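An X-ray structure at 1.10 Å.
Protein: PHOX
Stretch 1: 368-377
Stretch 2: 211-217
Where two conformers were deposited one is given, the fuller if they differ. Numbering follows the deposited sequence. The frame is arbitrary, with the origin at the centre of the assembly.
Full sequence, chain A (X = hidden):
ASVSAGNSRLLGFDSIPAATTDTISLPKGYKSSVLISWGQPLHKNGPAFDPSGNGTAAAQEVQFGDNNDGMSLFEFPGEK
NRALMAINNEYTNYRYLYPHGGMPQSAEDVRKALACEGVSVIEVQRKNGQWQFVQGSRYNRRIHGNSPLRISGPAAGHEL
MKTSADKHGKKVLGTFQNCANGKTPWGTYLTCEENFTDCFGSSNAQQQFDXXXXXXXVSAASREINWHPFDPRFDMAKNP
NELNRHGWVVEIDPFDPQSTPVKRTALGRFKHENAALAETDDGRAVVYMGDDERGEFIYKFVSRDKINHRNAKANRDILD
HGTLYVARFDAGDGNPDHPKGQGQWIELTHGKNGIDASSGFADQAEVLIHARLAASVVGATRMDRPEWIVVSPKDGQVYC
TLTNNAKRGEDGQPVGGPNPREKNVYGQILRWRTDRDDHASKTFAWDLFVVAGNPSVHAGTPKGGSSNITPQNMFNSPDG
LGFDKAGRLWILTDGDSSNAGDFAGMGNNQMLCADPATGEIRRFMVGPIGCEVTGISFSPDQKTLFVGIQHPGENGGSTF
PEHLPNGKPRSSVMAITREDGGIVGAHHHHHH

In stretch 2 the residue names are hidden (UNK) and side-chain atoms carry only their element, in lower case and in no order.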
# COMPACT_ATOMS: atom_id res chain seq x y z
N LEU A 368 -6.51 9.51 -18.00
CA LEU A 368 -5.78 8.60 -17.12
C LEU A 368 -4.68 9.32 -16.33
O LEU A 368 -4.55 9.13 -15.12
CB LEU A 368 -5.18 7.45 -17.94
CG LEU A 368 -6.22 6.56 -18.62
CD1 LEU A 368 -5.56 5.69 -19.67
CD2 LEU A 368 -6.97 5.73 -17.60
N ILE A 369 -3.93 10.19 -17.00
CA ILE A 369 -2.87 10.95 -16.35
C ILE A 369 -3.47 11.85 -15.27
O ILE A 369 -2.87 12.06 -14.21
CB ILE A 369 -2.07 11.75 -17.39
CG1 ILE A 369 -1.37 10.82 -18.38
CG2 ILE A 369 -1.05 12.66 -16.71
CD1 ILE A 369 -0.88 11.50 -19.64
N HIS A 370 -4.66 12.38 -15.55
CA HIS A 370 -5.37 13.27 -14.64
C HIS A 370 -6.63 12.64 -14.13
O HIS A 370 -7.67 13.29 -13.98
CB HIS A 370 -5.66 14.59 -15.34
CG HIS A 370 -4.41 15.34 -15.71
ND1 HIS A 370 -4.36 16.22 -16.73
CD2 HIS A 370 -3.15 15.35 -15.12
CE1 HIS A 370 -3.12 16.74 -16.80
NE2 HIS A 370 -2.38 16.20 -15.82
N ALA A 371 -6.53 11.38 -13.70
CA ALA A 371 -7.69 10.63 -13.25
C ALA A 371 -8.42 11.32 -12.10
O ALA A 371 -9.65 11.26 -12.04
CB ALA A 371 -7.28 9.23 -12.86
N ARG A 372 -7.70 11.97 -11.19
CA ARG A 372 -8.35 12.66 -10.09
C ARG A 372 -9.33 13.70 -10.62
O ARG A 372 -10.42 13.89 -10.07
CB ARG A 372 -7.32 13.35 -9.19
CG ARG A 372 -6.56 12.42 -8.27
CD ARG A 372 -5.66 13.20 -7.32
NE ARG A 372 -5.13 12.36 -6.27
CZ ARG A 372 -4.42 12.80 -5.25
NH1 ARG A 372 -4.05 14.07 -5.17
NH2 ARG A 372 -4.12 11.96 -4.27
N LEU A 373 -8.88 14.48 -11.60
CA LEU A 373 -9.70 15.55 -12.16
C LEU A 373 -10.91 14.97 -12.89
O LEU A 373 -12.00 15.52 -12.82
CB LEU A 373 -8.88 16.41 -13.11
CG LEU A 373 -7.84 17.29 -12.42
CD1 LEU A 373 -7.05 18.07 -13.46
CD2 LEU A 373 -8.50 18.24 -11.44
N ALA A 374 -10.71 13.88 -13.62
CA ALA A 374 -11.81 13.25 -14.34
C ALA A 374 -12.85 12.71 -13.36
O ALA A 374 -14.06 12.84 -13.57
CB ALA A 374 -11.28 12.14 -15.24
N ALA A 375 -12.38 12.12 -12.26
CA ALA A 375 -13.28 11.57 -11.26
C ALA A 375 -14.09 12.67 -10.57
O ALA A 375 -15.26 12.47 -10.22
CB ALA A 375 -12.48 10.77 -10.24
N SER A 376 -13.51 13.85 -10.38
CA SER A 376 -14.27 14.97 -9.87
C SER A 376 -15.37 15.40 -10.84
O SER A 376 -16.49 15.69 -10.44
CB SER A 376 -13.36 16.16 -9.55
OG SER A 376 -12.53 15.89 -8.44
N VAL A 377 -15.06 15.41 -12.13
CA VAL A 377 -16.05 15.80 -13.14
C VAL A 377 -17.29 14.90 -13.05
O VAL A 377 -18.42 15.37 -13.16
CB VAL A 377 -15.46 15.75 -14.57
CG1 VAL A 377 -16.56 15.85 -15.62
CG2 VAL A 377 -14.47 16.88 -14.75
N UNK A 211 -3.31 23.67 -12.80
CA UNK A 211 -4.33 23.10 -11.93
C UNK A 211 -4.16 21.59 -11.69
O UNK A 211 -4.45 21.12 -10.60
c UNK A 211 -5.63 23.40 -12.68
c UNK A 211 -5.33 24.67 -13.40
c UNK A 211 -3.89 24.58 -13.80
N UNK A 212 -3.69 20.85 -12.68
CA UNK A 212 -3.52 19.41 -12.52
C UNK A 212 -2.35 19.11 -11.59
O UNK A 212 -2.40 18.18 -10.78
c UNK A 212 -3.32 18.73 -13.86
N UNK A 213 -1.29 19.91 -11.69
CA UNK A 213 -0.17 19.78 -10.79
C UNK A 213 -0.56 20.10 -9.35
O UNK A 213 -0.23 19.36 -8.43
c UNK A 213 1.57 20.21 -12.58
c UNK A 213 2.49 21.23 -13.22
c UNK A 213 0.98 20.67 -11.26
o UNK A 213 2.38 22.43 -12.98
n UNK A 213 3.34 20.76 -14.12
N UNK A 214 -1.38 21.13 -9.17
CA UNK A 214 -1.86 21.49 -7.85
C UNK A 214 -2.75 20.42 -7.24
O UNK A 214 -2.65 20.12 -6.05
c UNK A 214 -1.63 24.01 -8.07
n UNK A 214 -2.03 27.78 -8.16
c UNK A 214 -1.35 26.47 -8.09
c UNK A 214 -2.35 25.34 -8.04
c UNK A 214 -2.58 22.84 -7.89
N UNK A 215 -3.61 19.80 -8.05
CA UNK A 215 -4.52 18.79 -7.54
C UNK A 215 -3.75 17.57 -7.02
O UNK A 215 -4.22 16.87 -6.12
n UNK A 215 -9.78 16.91 -8.25
c UNK A 215 -6.42 17.20 -8.25
c UNK A 215 -5.54 18.38 -8.62
n UNK A 215 -8.17 16.31 -6.73
c UNK A 215 -9.31 16.05 -7.35
n UNK A 215 -10.01 14.97 -7.05
c UNK A 215 -7.30 17.45 -7.03
N UNK A 216 -2.59 17.30 -7.60
CA UNK A 216 -1.77 16.18 -7.16
C UNK A 216 -0.80 16.56 -6.05
O UNK A 216 -0.19 15.68 -5.44
c UNK A 216 -1.06 15.55 -8.36
c UNK A 216 -3.83 14.34 -10.68
c UNK A 216 -1.86 13.27 -9.10
c UNK A 216 -2.71 12.43 -9.80
c UNK A 216 -3.70 12.98 -10.59
o UNK A 216 -4.58 12.19 -11.29
c UNK A 216 -1.96 14.65 -9.18
c UNK A 216 -2.98 15.17 -9.98
N UNK A 217 -0.72 17.85 -5.71
CA UNK A 217 -0.12 18.27 -4.45
C UNK A 217 1.38 18.53 -4.51
O UNK A 217 2.03 18.58 -3.47

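Position 211 carries three side-chain carbons that close a ring onto its own backbone N and stay at least 5.6 Å from stretch 1, a pattern unique to proline. Pro 211 opens the helix 211-216, where a residue without an amide hydrogen costs nothing, and its O accepts a bond from the N of position 215, 3.0 Å away.

Position 212 has a single side-chain carbon, and that CB points toward stretch 1, lying over one face of the His 370 ring, 3.5 Å from its centroid, a CH-pi contact; the same CB is 3.8 Å from Leu 373 CD1. The residue is alanine. So small a side chain as that of Ala 212 lets the imidazole lie close to the helix.

Position 213 shows three carbons, the last bearing one oxygen and one nitrogen; they point away from stretch 1 and touch none of it. This is glutamine, and Gln 213 suits the far side of the helix as a polar side chain.

At position 214 four carbons in a row end in a nitrogen, extended and out of reach of stretch 1, which identifies lysine. Lys 214 is exposed, a natural setting for a charged amine.

Position 215 has three carbons, a nitrogen, and a carbon bearing two further nitrogens. The side chain points toward stretch 1, where both end nitrogens meet Ser 376 OG at the edge of the planar group, while Arg 372 CB lies over one face. This is arginine: Arg 215 NH1 and NH2 both donate to Ser 376 OG, at 2.9 and 3.0 Å. A planar group with several donors can do both at once.

Position 216 has one carbon leading to a six-carbon ring that bears an oxygen. Arg 372 CD sits over the ring, 3.9 Å from its centroid, and the oxygen meets Arg 372 N, near the start of helix 371-377. This is tyrosine, and Tyr 216 OH accepts a nearly straight hydrogen bond from Arg 372 N, 3.1 Å away.

Position 217 has no side-chain atoms, touches nothing on stretch 1 and is glycine. Its positive phi, 90°, ends the helix in a Schellman motif; a CB here would be jammed against the preceding carbonyl O.

The two helices cross almost at right angles, with axes 10.1 Å apart at closest approach, and long side chains bridge them. Arginines reach in both directions: Arg 215 grips Ser 376, while Arg 372 extends along the tyrosine ring until its NH1 donates to Arg 215 O at 3.0 Å. Beside this, Ala 212 packs against His 370 and Leu 373.

Stretch 2 211-217: PAQKRYG
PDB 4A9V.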